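PDB 4FMV: glucuronoarabinoxylan endo-1,4-beta-xylanase from Clostridium papyrosolvens, which probably cleaves internal beta-1,4 linkages in plant cell-wall polysaccharides such as xylan, this chain being the part that holds the family 30 (beta/alpha)8 barrel. Local coordinates for residues A21-C26 with L46-E51; L41-L46 with Q289-I294; A92-N97 with T115-Y120. All blocks are in the same frame, centred on the assembly; numbering follows the deposited sequence.

Contact 1: A21-C26 with L46-E51; sequences ASSAWC and LRLRIE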
loop_
_atom_site.group_PDB
_atom_site.type_symbol
_atom_site.label_atom_id
_atom_site.label_comp_id
_atom_site.label_asym_id
_atom_site.label_seq_id
_atom_site.Cartn_x
_atom_site.Cartn_y
_atom_site.Cartn_z
ATOM N N ALA A 21 3.370 -0.687 5.490
ATOM C CA ALA A 21 2.672 -1.733 6.221
ATOM C C ALA A 21 1.730 -1.083 7.229
ATOM O O ALA A 21 1.570 0.143 7.241
ATOM C CB ALA A 21 3.697 -2.633 6.936
ATOM N N SER A 22 1.134 -1.881 8.104
ATOM C CA SER A 22 0.194 -1.328 9.065
ATOM C C SER A 22 0.594 -1.616 10.514
ATOM O O SER A 22 1.068 -2.699 10.831
ATOM C CB SER A 22 -1.216 -1.866 8.793
ATOM O OG SER A 22 -2.145 -1.356 9.737
ATOM N N SER A 23 0.402 -0.630 11.379
ATOM C CA SER A 23 0.585 -0.803 12.829
ATOM C C SER A 23 -0.713 -1.211 13.555
ATOM O O SER A 23 -0.761 -1.216 14.788
ATOM C CB SER A 23 1.202 0.454 13.463
ATOM O OG SER A 23 0.482 1.628 13.117
ATOM N N ALA A 24 -1.780 -1.489 12.798
ATOM C CA ALA A 24 -3.075 -1.865 13.398
ATOM C C ALA A 24 -2.940 -3.010 14.384
ATOM O O ALA A 24 -2.309 -4.013 14.081
ATOM C CB ALA A 24 -4.079 -2.270 12.291
ATOM N N TRP A 25 -3.524 -2.849 15.568
ATOM C CA TRP A 25 -3.503 -3.872 16.621
ATOM C C TRP A 25 -2.093 -4.306 17.048
ATOM O O TRP A 25 -1.919 -5.370 17.635
ATOM C CB TRP A 25 -4.312 -5.099 16.193
ATOM C CG TRP A 25 -5.805 -4.898 16.248
ATOM C CD1 TRP A 25 -6.561 -4.605 17.364
ATOM C CD2 TRP A 25 -6.728 -4.986 15.151
ATOM N NE1 TRP A 25 -7.887 -4.499 17.011
ATOM C CE2 TRP A 25 -8.020 -4.744 15.668
ATOM C CE3 TRP A 25 -6.591 -5.262 13.775
ATOM C CZ2 TRP A 25 -9.175 -4.761 14.855
ATOM C CZ3 TRP A 25 -7.740 -5.278 12.977
ATOM C CH2 TRP A 25 -9.009 -5.020 13.521
ATOM N N CYS A 26 -1.095 -3.468 16.785
ATOM C CA CYS A 26 0.288 -3.742 17.216
ATOM C C CYS A 26 0.650 -3.062 18.532
ATOM O O CYS A 26 1.824 -3.064 18.946
ATOM C CB CYS A 26 1.284 -3.371 16.112
ATOM S SG CYS A 26 0.989 -4.359 14.633
ATOM N N LEU A 46 2.827 4.353 6.442
ATOM C CA LEU A 46 2.296 3.598 7.579
ATOM C C LEU A 46 0.786 3.751 7.647
ATOM O O LEU A 46 0.255 4.862 7.532
ATOM C CB LEU A 46 2.901 4.108 8.908
ATOM C CG LEU A 46 2.352 3.425 10.166
ATOM C CD1 LEU A 46 2.702 1.913 10.228
ATOM C CD2 LEU A 46 2.872 4.116 11.403
ATOM N N ARG A 47 0.101 2.631 7.846
ATOM C CA ARG A 47 -1.347 2.604 8.010
ATOM C C ARG A 47 -1.704 2.342 9.474
ATOM O O ARG A 47 -1.371 1.284 10.019
ATOM C CB ARG A 47 -1.957 1.484 7.132
ATOM C CG ARG A 47 -3.481 1.363 7.202
ATOM C CD ARG A 47 -3.961 0.155 6.394
ATOM N NE ARG A 47 -5.434 0.071 6.315
ATOM C CZ ARG A 47 -6.123 -1.062 6.402
ATOM N NH1 ARG A 47 -5.474 -2.195 6.580
ATOM N NH2 ARG A 47 -7.464 -1.064 6.272
ATOM N N LEU A 48 -2.438 3.283 10.073
ATOM C CA LEU A 48 -2.979 3.176 11.428
ATOM C C LEU A 48 -4.401 2.609 11.400
ATOM O O LEU A 48 -5.125 2.755 10.409
ATOM C CB LEU A 48 -3.046 4.550 12.097
ATOM C CG LEU A 48 -1.855 5.495 11.972
ATOM C CD1 LEU A 48 -2.227 6.848 12.565
ATOM C CD2 LEU A 48 -0.639 4.894 12.671
ATOM N N ARG A 49 -4.764 1.871 12.442
ATOM C CA ARG A 49 -6.166 1.531 12.644
ATOM C C ARG A 49 -6.748 2.501 13.671
ATOM O O ARG A 49 -6.157 2.707 14.735
ATOM C CB ARG A 49 -6.318 0.101 13.143
ATOM C CG ARG A 49 -7.730 -0.206 13.661
ATOM C CD ARG A 49 -7.866 -1.633 14.156
ATOM N NE ARG A 49 -8.957 -1.730 15.123
ATOM C CZ ARG A 49 -8.837 -1.369 16.403
ATOM N NH1 ARG A 49 -7.677 -0.896 16.865
ATOM N NH2 ARG A 49 -9.875 -1.476 17.230
ATOM N N ILE A 50 -7.905 3.080 13.353
ATOM C CA ILE A 50 -8.588 4.009 14.256
ATOM C C ILE A 50 -9.340 3.222 15.332
ATOM O O ILE A 50 -10.311 2.498 15.036
ATOM C CB ILE A 50 -9.610 4.862 13.469
ATOM C CG1 ILE A 50 -8.922 5.634 12.334
ATOM C CG2 ILE A 50 -10.363 5.837 14.381
ATOM C CD1 ILE A 50 -9.892 6.457 11.456
ATOM N N GLU A 51 -8.978 3.437 16.595
ATOM C CA GLU A 51 -9.464 2.540 17.645
ATOM C C GLU A 51 -10.813 3.008 18.208
ATOM O O GLU A 51 -10.879 3.986 18.943
ATOM C CB GLU A 51 -8.405 2.493 18.766
ATOM C CG GLU A 51 -8.846 1.785 20.028
ATOM C CD GLU A 51 -9.118 0.307 19.798
ATOM O OE1 GLU A 51 -8.147 -0.473 19.663
ATOM O OE2 GLU A 51 -10.298 -0.070 19.727
HETATM O O HOH W 1 -4.497 -0.184 16.206
#
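Ser22 and Arg47 pair across two parallel neighbouring strands of the (beta/alpha)8 barrel, where the contact is buried and close-knit. Arg47 N bonds to Ala21 O at 3.0 Å. Two donors grip Arg47 O from opposite faces of its carbonyl plane: Ser22 OG at 2.8 Å, well above that plane, and Ser23 N at 2.9 Å, closer to it. The hydroxyl of Ser22 lies anti to its own backbone N (chi1 179°), and besides donating to Arg47 O it accepts from Ala24 N, which makes an ST turn. Beyond it Ala24 CB packs on Arg49 CB at 3.4 Å.

At the exposed end, contact passes to stacking, a CH-pi contact and a water. Arg49 CD sits 3.4 Å from the centroid of the Trp25 six-membered ring, over its face, and the guanidinium lies nearly flat on the indole, centres 3.9 Å apart. A water joins Trp25 N to Arg49 NH1, the latter weakly. Arg49 grips Glu51 end-on, NH1 to OE1 and NH2 to OE2, which would partly balance its charge and fixes the rotation of the guanidinium. Strand pairing thus holds Arg47 while its side chain salt-bridges Glu177 and Glu232 and bonds to Asn142; Arg49 is held by indole and Glu51.

Contact 2: L41-L46 with Q289-I294; sequences LGYSIL and QFAKFI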
loop_
_atom_site.group_PDB
_atom_site.type_symbol
_atom_site.label_atom_id
_atom_site.label_comp_id
_atom_site.label_asym_id
_atom_site.label_seq_id
_atom_site.Cartn_x
_atom_site.Cartn_y
_atom_site.Cartn_z
ATOM N N LEU A 41 14.853 -0.604 5.815
ATOM C CA LEU A 41 14.145 -0.976 4.588
ATOM C C LEU A 41 13.409 0.179 3.907
ATOM O O LEU A 41 12.765 -0.015 2.872
ATOM C CB LEU A 41 13.166 -2.122 4.834
ATOM C CG LEU A 41 13.771 -3.357 5.498
ATOM C CD1 LEU A 41 12.763 -4.497 5.593
ATOM C CD2 LEU A 41 15.035 -3.816 4.794
ATOM N N GLY A 42 13.473 1.364 4.506
ATOM C CA GLY A 42 12.954 2.567 3.873
ATOM C C GLY A 42 11.454 2.614 3.588
ATOM O O GLY A 42 11.035 3.310 2.654
ATOM N N TYR A 43 10.636 1.909 4.372
ATOM C CA TYR A 43 9.180 1.992 4.174
ATOM C C TYR A 43 8.731 3.455 4.270
ATOM O O TYR A 43 9.129 4.196 5.187
ATOM C CB TYR A 43 8.394 1.183 5.191
ATOM C CG TYR A 43 8.495 -0.306 5.070
ATOM C CD1 TYR A 43 9.430 -0.901 4.240
ATOM C CD2 TYR A 43 7.627 -1.126 5.782
ATOM C CE1 TYR A 43 9.527 -2.296 4.162
ATOM C CE2 TYR A 43 7.727 -2.497 5.712
ATOM C CZ TYR A 43 8.663 -3.078 4.897
ATOM O OH TYR A 43 8.741 -4.465 4.841
ATOM N N SER A 44 7.999 3.886 3.248
ATOM C CA SER A 44 7.521 5.262 3.129
ATOM C C SER A 44 6.036 5.535 3.486
ATOM O O SER A 44 5.558 6.648 3.308
ATOM C CB SER A 44 7.867 5.769 1.733
ATOM O OG SER A 44 7.373 4.829 0.798
ATOM N N ILE A 45 5.297 4.512 3.911
ATOM C CA ILE A 45 3.898 4.689 4.282
ATOM C C ILE A 45 3.563 3.798 5.483
ATOM O O ILE A 45 3.968 2.635 5.527
ATOM C CB ILE A 45 2.922 4.329 3.118
ATOM C CG1 ILE A 45 3.281 5.082 1.837
ATOM C CG2 ILE A 45 1.462 4.607 3.525
ATOM C CD1 ILE A 45 2.407 4.685 0.616
ATOM N N LEU A 46 2.827 4.353 6.442
ATOM C CA LEU A 46 2.296 3.598 7.579
ATOM C C LEU A 46 0.786 3.751 7.647
ATOM O O LEU A 46 0.255 4.862 7.532
ATOM C CB LEU A 46 2.901 4.108 8.908
ATOM C CG LEU A 46 2.352 3.425 10.166
ATOM C CD1 LEU A 46 2.702 1.913 10.228
ATOM C CD2 LEU A 46 2.872 4.116 11.403
ATOM N N GLN A 289 12.633 -4.483 -1.317
ATOM C CA GLN A 289 13.208 -4.443 -2.662
ATOM C C GLN A 289 12.563 -3.336 -3.480
ATOM O O GLN A 289 13.167 -2.806 -4.435
ATOM C CB GLN A 289 12.970 -5.776 -3.379
ATOM C CG GLN A 289 13.651 -6.985 -2.741
ATOM C CD GLN A 289 15.135 -7.068 -3.009
ATOM O OE1 GLN A 289 15.854 -7.788 -2.319
ATOM N NE2 GLN A 289 15.607 -6.344 -4.022
ATOM N N PHE A 290 11.319 -3.016 -3.116
ATOM C CA PHE A 290 10.580 -1.879 -3.675
ATOM C C PHE A 290 10.802 -0.621 -2.851
ATOM O O PHE A 290 11.278 0.394 -3.388
ATOM C CB PHE A 290 9.083 -2.182 -3.800
ATOM C CG PHE A 290 8.761 -3.259 -4.823
ATOM C CD1 PHE A 290 8.720 -4.596 -4.457
ATOM C CD2 PHE A 290 8.512 -2.924 -6.150
ATOM C CE1 PHE A 290 8.441 -5.587 -5.403
ATOM C CE2 PHE A 290 8.217 -3.901 -7.099
ATOM C CZ PHE A 290 8.183 -5.238 -6.725
ATOM N N ALA A 291 10.400 -0.674 -1.574
ATOM C CA ALA A 291 10.314 0.506 -0.692
ATOM C C ALA A 291 11.597 1.265 -0.546
ATOM O O ALA A 291 11.599 2.488 -0.557
ATOM C CB ALA A 291 9.860 0.090 0.693
ATOM N N LYS A 292 12.689 0.535 -0.349
ATOM C CA LYS A 292 13.962 1.173 -0.046
ATOM C C LYS A 292 14.418 2.005 -1.224
ATOM O O LYS A 292 14.884 3.129 -1.041
ATOM C CB LYS A 292 15.035 0.124 0.278
ATOM C CG LYS A 292 16.391 0.710 0.744
ATOM C CD LYS A 292 16.272 1.573 1.988
ATOM C CE LYS A 292 17.653 2.041 2.511
ATOM N NZ LYS A 292 17.484 2.728 3.845
ATOM N N PHE A 293 14.356 1.414 -2.421
ATOM C CA PHE A 293 14.893 2.077 -3.602
ATOM C C PHE A 293 13.948 2.910 -4.468
ATOM O O PHE A 293 14.416 3.803 -5.182
ATOM C CB PHE A 293 15.673 1.051 -4.446
ATOM C CG PHE A 293 16.525 0.146 -3.605
ATOM C CD1 PHE A 293 17.646 0.647 -2.957
ATOM C CD2 PHE A 293 16.172 -1.177 -3.405
ATOM C CE1 PHE A 293 18.411 -0.155 -2.148
ATOM C CE2 PHE A 293 16.939 -1.990 -2.591
ATOM C CZ PHE A 293 18.065 -1.472 -1.966
ATOM N N ILE A 294 12.632 2.737 -4.331
ATOM C CA ILE A 294 11.750 3.544 -5.161
ATOM C C ILE A 294 11.082 4.508 -4.205
ATOM O O ILE A 294 10.055 4.195 -3.591
ATOM C CB ILE A 294 10.653 2.646 -5.793
ATOM C CG1 ILE A 294 11.278 1.451 -6.503
ATOM C CG2 ILE A 294 9.746 3.443 -6.746
ATOM C CD1 ILE A 294 10.249 0.375 -6.921
HETATM O O HOH W 2 9.472 4.102 -0.939
#
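The ring of Tyr43 meets Ala291 obliquely, its CD1 3.7 Å from Ala291 CB, while Tyr38 makes an edge-to-face contact with the same ring. Behind Lys292, away from segment 41-46, the Phe293 ring has Lys292 CB 3.9 Å above the centre of one face and Gln289 O in plane at its edge; it also stacks with Tyr351. Here two pieces of the (beta/alpha)8 barrel meet: the turn that leads from helix 31-40 into strand 45-49, and the end of helix 282-291, far along the chain.

Gly42 is the residue at which the chain leaves helix 31-40, with a positive phi of 63°. It has no side chain on the flank facing Lys292, and the aliphatic chain of that lysine lies close against the backbone here. Lys292 CB approaches Leu41 O to 3.4 Å. The lysine chain bends at chi2 (59°), which brings CD to 3.8 Å from Gly42 N; NZ goes on to the carbonyls of Gly39 and Asp40, where the last turn of the helix would favour a positive charge. Ala291 CB touches both Leu41 O, at 3.6 Å, and the tyrosine ring, whose hydroxyl is bonded to Ala284 O.

No direct hydrogen bond crosses from one segment to the other. Gly42 O faces Ala291 O, two acceptors side by side, and the former is bonded instead to Arg295. The polar link is a water: it accepts from Ser44 OG at 2.8 Å and donates to both Ala291 O and Ile294 O, each at 2.7 Å.

Contact 3: A92-N97 with T115-Y120; sequences ASMQEN and TEYAQY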
loop_
_atom_site.group_PDB
_atom_site.type_symbol
_atom_site.label_atom_id
_atom_site.label_comp_id
_atom_site.label_asym_id
_atom_site.label_seq_id
_atom_site.Cartn_x
_atom_site.Cartn_y
_atom_site.Cartn_z
ATOM N N ALA A 92 -19.466 2.257 19.184
ATOM C CA ALA A 92 -20.641 1.403 19.312
ATOM C C ALA A 92 -21.943 2.198 19.278
ATOM O O ALA A 92 -22.935 1.715 18.736
ATOM C CB ALA A 92 -20.554 0.591 20.602
ATOM N N SER A 93 -21.940 3.417 19.832
ATOM C CA SER A 93 -23.174 4.207 19.935
ATOM C C SER A 93 -23.691 4.697 18.582
ATOM O O SER A 93 -24.824 5.160 18.489
ATOM C CB SER A 93 -23.005 5.403 20.890
ATOM O OG SER A 93 -22.054 6.356 20.402
ATOM N N MET A 94 -22.847 4.641 17.548
ATOM C CA MET A 94 -23.273 5.038 16.204
ATOM C C MET A 94 -23.810 3.886 15.340
ATOM O O MET A 94 -24.352 4.127 14.253
ATOM C CB MET A 94 -22.107 5.666 15.450
ATOM C CG MET A 94 -21.415 6.844 16.143
ATOM S SD MET A 94 -20.405 7.697 14.904
ATOM C CE MET A 94 -19.412 8.745 15.975
ATOM N N GLN A 95 -23.609 2.656 15.800
ATOM C CA GLN A 95 -24.052 1.440 15.109
ATOM C C GLN A 95 -25.509 1.032 15.331
ATOM O O GLN A 95 -26.125 1.386 16.331
ATOM C CB GLN A 95 -23.149 0.268 15.464
ATOM C CG GLN A 95 -21.725 0.402 14.976
ATOM C CD GLN A 95 -20.886 -0.753 15.451
ATOM O OE1 GLN A 95 -20.767 -0.986 16.656
ATOM N NE2 GLN A 95 -20.314 -1.502 14.517
ATOM N N GLU A 96 -26.059 0.283 14.385
ATOM C CA GLU A 96 -27.308 -0.412 14.635
ATOM C C GLU A 96 -27.258 -1.746 13.942
ATOM O O GLU A 96 -26.532 -1.910 12.960
ATOM C CB GLU A 96 -28.499 0.391 14.100
ATOM C CG GLU A 96 -28.437 0.589 12.598
ATOM C CD GLU A 96 -29.567 1.439 12.074
ATOM O OE1 GLU A 96 -29.633 1.622 10.845
ATOM O OE2 GLU A 96 -30.383 1.928 12.891
ATOM N N ASN A 97 -28.037 -2.699 14.453
ATOM C CA ASN A 97 -28.247 -3.958 13.764
ATOM C C ASN A 97 -29.185 -3.754 12.611
ATOM O O ASN A 97 -30.007 -2.849 12.635
ATOM C CB ASN A 97 -28.859 -5.001 14.693
ATOM C CG ASN A 97 -27.860 -5.553 15.668
ATOM O OD1 ASN A 97 -26.944 -6.287 15.287
ATOM N ND2 ASN A 97 -28.017 -5.202 16.937
ATOM N N THR A 115 -23.347 12.248 10.145
ATOM C CA THR A 115 -22.751 13.548 10.509
ATOM C C THR A 115 -21.791 13.379 11.694
ATOM O O THR A 115 -20.642 13.817 11.643
ATOM C CB THR A 115 -23.845 14.580 10.840
ATOM O OG1 THR A 115 -24.592 14.852 9.647
ATOM C CG2 THR A 115 -23.243 15.875 11.362
ATOM N N GLU A 116 -22.259 12.706 12.741
ATOM C CA GLU A 116 -21.417 12.432 13.895
ATOM C C GLU A 116 -20.168 11.645 13.484
ATOM O O GLU A 116 -19.055 11.894 13.983
ATOM C CB GLU A 116 -22.203 11.696 14.995
ATOM C CG GLU A 116 -21.518 11.808 16.379
ATOM C CD GLU A 116 -22.259 11.067 17.485
ATOM O OE1 GLU A 116 -21.647 10.193 18.134
ATOM O OE2 GLU A 116 -23.445 11.365 17.719
ATOM N N TYR A 117 -20.337 10.710 12.560
ATOM C CA TYR A 117 -19.212 9.881 12.130
ATOM C C TYR A 117 -18.135 10.710 11.425
ATOM O O TYR A 117 -16.936 10.488 11.633
ATOM C CB TYR A 117 -19.678 8.720 11.246
ATOM C CG TYR A 117 -18.572 7.744 10.868
ATOM C CD1 TYR A 117 -17.813 7.101 11.843
ATOM C CD2 TYR A 117 -18.302 7.447 9.534
ATOM C CE1 TYR A 117 -16.822 6.204 11.501
ATOM C CE2 TYR A 117 -17.304 6.554 9.186
ATOM C CZ TYR A 117 -16.569 5.940 10.172
ATOM O OH TYR A 117 -15.575 5.047 9.828
ATOM N N ALA A 118 -18.554 11.675 10.610
ATOM C CA ALA A 118 -17.611 12.594 9.984
ATOM C C ALA A 118 -16.895 13.440 11.036
ATOM O O ALA A 118 -15.721 13.734 10.884
ATOM C CB ALA A 118 -18.317 13.492 8.969
ATOM N N GLN A 119 -17.601 13.840 12.089
ATOM C CA GLN A 119 -16.967 14.579 13.205
ATOM C C GLN A 119 -15.962 13.715 13.955
ATOM O O GLN A 119 -14.908 14.177 14.388
ATOM C CB GLN A 119 -18.019 15.084 14.195
ATOM C CG GLN A 119 -18.917 16.124 13.593
ATOM C CD GLN A 119 -20.060 16.499 14.495
ATOM O OE1 GLN A 119 -20.447 15.741 15.383
ATOM N NE2 GLN A 119 -20.615 17.683 14.272
ATOM N N TYR A 120 -16.318 12.453 14.122
ATOM C CA TYR A 120 -15.424 11.465 14.715
ATOM C C TYR A 120 -14.150 11.338 13.894
ATOM O O TYR A 120 -13.035 11.441 14.421
ATOM C CB TYR A 120 -16.161 10.138 14.770
ATOM C CG TYR A 120 -15.363 8.918 15.183
ATOM C CD1 TYR A 120 -14.987 8.720 16.506
ATOM C CD2 TYR A 120 -15.044 7.929 14.255
ATOM C CE1 TYR A 120 -14.292 7.578 16.890
ATOM C CE2 TYR A 120 -14.344 6.785 14.631
ATOM C CZ TYR A 120 -13.977 6.616 15.943
ATOM O OH TYR A 120 -13.304 5.481 16.330
HETATM O O HOH W 3 -23.332 8.543 19.143
#
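The short 3-10 turn 92-94, closed by Gln95 N bonding to Ala92 O, passes beside helix 114-130 with the CA atoms of Met94 and Tyr117 7.5 Å apart. The side chains bridge that gap by a Met-aromatic contact, which joins the excursion between barrel strand 82-86 and helix 114-130 to the helix itself. Met94 SD sits at the edge of the Tyr117 ring, near its plane and 5.3 Å from the centroid, and also packs on Tyr117 CB at 3.9 Å. The tyrosine hydroxyl reaches on to Val140 O.

Glu116 lies across the methionine obliquely, its OE1 3.4 Å from Met94 CE. That oxygen is not left to the methyl group: it takes a salt bridge from Lys59 and a bond from a water at 2.6 Å. The same water donates to Ser93 OG at 2.8 Å, so it ties the 3-10 turn to the helix; the serine also bonds to Asp56. Lys113 pairs with Glu116 OE2, and two lysines would favour a charged carboxylate. Met94 stays extended beyond CG, and chi3 of -167° carries CE past SD toward the next turn of the helix, where it rests 3.7 Å from Tyr120 CB.

In the fold
Contacts 1 and 2 share Leu46 and strand 45-49: contact 2 lies at the strand's beginning, contact 1 runs on along it and beyond. Their centres are about 17 Å apart, yet they touch, Ala21 CB packing on Tyr43 CE2 at 4.2 Å. Contact 3 is about 20 Å from contact 1, centre to centre, and meets it where Tyr120 OH comes within 3.5 Å of Ile50 CG2. Contacts 2 and 3 are separate, with nearest atoms about 16 Å apart. In this barrel family the active site opens at the C-terminal strand ends, so contact 1, with Arg47 among Glu177, Glu232 and Asn142, is probably the closest to it.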